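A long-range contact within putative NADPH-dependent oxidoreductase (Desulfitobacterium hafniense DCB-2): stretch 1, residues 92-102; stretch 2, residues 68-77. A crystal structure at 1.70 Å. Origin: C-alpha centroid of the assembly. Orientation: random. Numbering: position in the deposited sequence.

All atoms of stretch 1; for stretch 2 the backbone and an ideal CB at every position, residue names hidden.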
# COMPACT_ATOMS: atom_id res chain seq x y z
N HIS C 92 -2.10 20.97 34.00
CA HIS C 92 -2.54 20.62 32.64
C HIS C 92 -1.43 19.82 31.96
O HIS C 92 -0.24 19.96 32.25
CB HIS C 92 -2.94 21.88 31.90
CG HIS C 92 -3.97 22.66 32.67
ND1 HIS C 92 -3.84 23.99 33.04
CD2 HIS C 92 -5.15 22.32 33.21
CE1 HIS C 92 -4.90 24.39 33.71
NE2 HIS C 92 -5.76 23.38 33.83
N ILE C 93 -1.80 18.92 31.03
CA ILE C 93 -0.90 17.89 30.57
C ILE C 93 -0.66 17.96 29.07
O ILE C 93 -1.62 17.90 28.30
CB ILE C 93 -1.46 16.49 30.88
CG1 ILE C 93 -1.79 16.19 32.35
CG2 ILE C 93 -0.53 15.44 30.31
CD1 ILE C 93 -0.57 16.14 33.25
N TYR C 94 0.59 18.07 28.68
CA TYR C 94 1.08 17.69 27.35
C TYR C 94 1.89 16.41 27.57
O TYR C 94 2.82 16.35 28.38
CB TYR C 94 1.80 18.84 26.63
CG TYR C 94 2.33 18.37 25.29
CD1 TYR C 94 3.58 17.77 25.15
CD2 TYR C 94 1.56 18.50 24.14
CE1 TYR C 94 4.09 17.33 23.96
CE2 TYR C 94 2.05 18.06 22.92
CZ TYR C 94 3.30 17.49 22.84
OH TYR C 94 3.82 17.03 21.66
N VAL C 95 1.57 15.37 26.80
CA VAL C 95 2.37 14.16 26.76
C VAL C 95 2.66 13.79 25.30
O VAL C 95 1.84 13.96 24.39
CB VAL C 95 1.77 13.00 27.56
CG1 VAL C 95 0.50 12.45 26.95
CG2 VAL C 95 2.78 11.86 27.72
N GLU C 96 3.88 13.31 25.06
CA GLU C 96 4.27 12.91 23.73
C GLU C 96 3.50 11.65 23.36
O GLU C 96 3.02 10.88 24.19
CB GLU C 96 5.74 12.55 23.57
CG GLU C 96 6.52 13.63 22.84
CD GLU C 96 5.94 13.91 21.47
OE1 GLU C 96 5.18 13.11 20.88
OE2 GLU C 96 6.25 15.02 20.99
N LYS C 97 3.41 11.42 22.06
CA LYS C 97 2.73 10.27 21.54
C LYS C 97 3.42 8.89 21.82
O LYS C 97 4.69 9.06 21.89
CB LYS C 97 2.45 10.25 20.04
CG LYS C 97 3.49 10.89 19.17
CD LYS C 97 4.88 10.31 19.25
CE LYS C 97 4.93 8.93 18.59
NZ LYS C 97 6.28 8.79 17.94
N PRO C 98 2.98 7.63 21.93
CA PRO C 98 1.68 6.85 22.08
C PRO C 98 1.36 7.43 23.46
O PRO C 98 2.34 7.68 24.18
CB PRO C 98 1.99 5.41 21.97
CG PRO C 98 3.41 5.33 22.41
CD PRO C 98 4.06 6.61 21.97
N ILE C 99 0.09 7.59 23.76
CA ILE C 99 -0.37 7.86 25.12
C ILE C 99 0.30 6.91 26.09
O ILE C 99 0.74 7.32 27.18
CB ILE C 99 -1.89 7.77 25.18
CG1 ILE C 99 -2.42 7.93 26.61
CG2 ILE C 99 -2.44 6.48 24.61
CD1 ILE C 99 -3.90 8.28 26.63
N SER C 100 0.45 5.66 25.70
CA SER C 100 1.17 4.62 26.41
C SER C 100 1.37 3.43 25.49
O SER C 100 0.88 3.48 24.37
CB SER C 100 0.36 4.18 27.64
OG SER C 100 -0.89 3.60 27.30
N VAL C 101 2.04 2.37 25.92
CA VAL C 101 2.03 1.15 25.10
C VAL C 101 1.10 0.10 25.68
O VAL C 101 0.80 -0.91 25.01
CB VAL C 101 3.46 0.63 24.90
CG1 VAL C 101 4.10 1.54 23.85
CG2 VAL C 101 4.30 0.61 26.16
N SER C 102 0.57 0.26 26.90
CA SER C 102 -0.39 -0.76 27.33
C SER C 102 -1.78 -0.16 27.52
O SER C 102 -2.00 1.01 27.83
CB SER C 102 0.06 -1.44 28.61
OG SER C 102 -0.51 -0.78 29.74
N UNK C 68 1.88 25.88 35.06
CA UNK C 68 0.47 25.63 34.75
C UNK C 68 0.31 24.33 33.95
O UNK C 68 -0.74 23.68 34.05
CB UNK C 68 -0.12 26.81 33.97
N UNK C 69 1.32 24.02 33.15
CA UNK C 69 1.26 22.88 32.24
C UNK C 69 2.61 22.15 32.29
O UNK C 69 3.67 22.78 32.34
CB UNK C 69 0.93 23.33 30.82
N UNK C 70 2.57 20.83 32.25
CA UNK C 70 3.79 20.04 32.10
C UNK C 70 3.87 19.46 30.68
O UNK C 70 2.88 19.12 30.05
CB UNK C 70 3.84 18.92 33.14
N UNK C 71 5.11 19.33 30.23
CA UNK C 71 5.44 18.80 28.90
C UNK C 71 6.24 17.53 29.12
O UNK C 71 7.44 17.57 29.45
CB UNK C 71 6.22 19.81 28.05
N UNK C 72 5.59 16.38 29.00
CA UNK C 72 6.08 15.08 29.41
C UNK C 72 6.68 14.33 28.23
O UNK C 72 5.96 13.91 27.32
CB UNK C 72 4.95 14.26 30.04
N UNK C 73 7.98 14.15 28.27
CA UNK C 73 8.75 13.45 27.24
C UNK C 73 9.59 12.35 27.89
O UNK C 73 10.78 12.26 27.64
CB UNK C 73 9.64 14.42 26.47
N UNK C 74 8.95 11.57 28.73
CA UNK C 74 9.52 10.44 29.45
C UNK C 74 9.21 9.15 28.71
O UNK C 74 8.37 9.24 27.79
CB UNK C 74 8.99 10.38 30.88
N UNK C 75 9.82 8.03 29.04
CA UNK C 75 9.51 6.79 28.33
C UNK C 75 8.04 6.36 28.39
O UNK C 75 7.40 6.57 29.41
CB UNK C 75 10.38 5.66 28.90
N UNK C 76 7.55 5.74 27.31
CA UNK C 76 6.13 5.44 27.19
C UNK C 76 5.52 4.72 28.38
O UNK C 76 4.31 4.87 28.60
CB UNK C 76 5.90 4.60 25.94
N UNK C 77 6.30 3.93 29.08
CA UNK C 77 5.78 3.11 30.18
C UNK C 77 5.73 3.93 31.48
O UNK C 77 5.13 3.53 32.48
CB UNK C 77 6.64 1.86 30.37

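The backbone sets the rules first. Strand 92-96 runs parallel to the strand at 69-72, with 12° between their directions, and the main chains are stitched by the usual parallel alternation, so side chains pair in register on two faces of the sheet.

Position 68 precedes the strand, and its CB points sideways, 4.8 Å from ND1 of His-92. Its main-chain O accepts a hydrogen bond from His-92 N (3.0 Å), which any residue could supply. With open room beyond CB, a polar or charged side chain would suit. The residue is Glu-68, whose side chain leads away from the histidine ring; its carboxylate is satisfied elsewhere in the structure.

Position 69 pairs with His-92, and its CB lies on the face that carries His-92 and Tyr-94. Its CA lies 3.3 Å from His-92 O, a CA-H...O contact. A medium or long apolar chain could run beside the tyrosine; Leu, Ile or Met would all be plausible. The deposited residue is Met-69, as selenomethionine, whose SE comes within 4.1 Å of Tyr-94 CB while the end of the chain leads away.

Position 70 turns to the other face, with Ile-93 and Val-95. Its N donates to His-92 O (2.9 Å) and its O accepts from Tyr-94 N (2.9 Å). Since the ideal CB is 5.2 Å from Ile-93 CD1, a branched aliphatic could bridge the gap, and its extended phi/psi of -107/148 suits a beta-branched residue. Val-70 does so, CG2 reaching 3.7 Å from Ile-93 CD1.

At position 71 the CB returns to the tyrosine face, 4.4 Å from Tyr-94 CD1. An apolar side chain, aliphatic or perhaps aromatic, could pack beside that ring. Ile-71 is found, with its CG2 3.9 Å from Tyr-94 CD1.

Position 72 has its ideal CB 4.0 Å from Val-95 CG2 and 3.4 Å from Tyr-94 O. Its N donates to Tyr-94 O (2.8 Å), and its O accepts from Glu-96 N (3.1 Å). Val would cover the valine; a longer aliphatic could also reach back along the strand. Ile-72 does both: CG2 lies 3.9 Å from Val-95 CG2, and CD1 lies 4.1 Å from Ile-93 CG2.

Beyond the strand, position 73 points sideways near the aliphatic part of Glu-96. A small or amphipathic residue would fit. Thr-73 sets CG2 4.1 Å from Glu-96 CG, while its hydroxyl is bonded elsewhere in the structure.

Positions 74 and 75 have no stretch 1 atom within 5.5 Å of their ideal CB, so the contact hardly constrains them. They are Val-74 and Pro-75, the latter at a phi of -59° that proline accepts readily.

Position 76 points toward stretch 1, between Pro-98 and Val-101, with ideal CB 4.4 Å from Pro-98 CG and 4.1 Å from Val-101 CG1. Leu, Asn or Gln could fill the space. Asn-76 packs its amide there, ND2 3.4 Å from Pro-98 CG and 4.0 Å from Val-101 CG1.

Position 77 points sideways into open space, suiting a polar residue; Asp-77 occupies it.

Stretch 2 (68-77) EMVIITVPND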
# COMPACT_ATOMS: atom_id res chain seq x y z
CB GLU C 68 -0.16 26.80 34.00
CG GLU C 68 0.09 28.15 34.65
CD GLU C 68 -0.60 29.28 33.91
OE1 GLU C 68 -1.85 29.26 33.88
OE2 GLU C 68 0.10 30.16 33.37
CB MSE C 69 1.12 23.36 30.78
CG MSE C 69 1.04 22.21 29.77
SE MSE C 69 1.56 22.73 27.96
CE MSE C 69 0.84 24.51 27.92
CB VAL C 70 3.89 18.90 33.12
CG1 VAL C 70 3.97 19.45 34.55
CG2 VAL C 70 2.69 17.96 33.02
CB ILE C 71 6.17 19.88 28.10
CG1 ILE C 71 5.26 21.12 27.87
CG2 ILE C 71 6.71 19.34 26.78
CD1 ILE C 71 5.97 22.31 27.31
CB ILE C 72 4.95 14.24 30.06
CG1 ILE C 72 4.39 14.96 31.28
CG2 ILE C 72 5.37 12.82 30.41
CD1 ILE C 72 3.12 14.34 31.84
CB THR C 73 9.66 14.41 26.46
OG1 THR C 73 10.46 15.20 27.34
CG2 THR C 73 8.88 15.49 25.68
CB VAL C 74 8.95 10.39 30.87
CG1 VAL C 74 9.13 11.72 31.59
CG2 VAL C 74 7.47 10.01 30.80
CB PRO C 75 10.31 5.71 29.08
CG PRO C 75 11.37 6.44 29.84
CD PRO C 75 10.86 7.82 30.08
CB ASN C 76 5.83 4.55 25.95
CG ASN C 76 6.18 5.39 24.72
OD1 ASN C 76 6.17 6.63 24.80
ND2 ASN C 76 6.53 4.74 23.62
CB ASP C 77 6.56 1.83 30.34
CG ASP C 77 7.96 2.00 30.88
OD1 ASP C 77 8.66 2.88 30.34
OD2 ASP C 77 8.32 1.26 31.83
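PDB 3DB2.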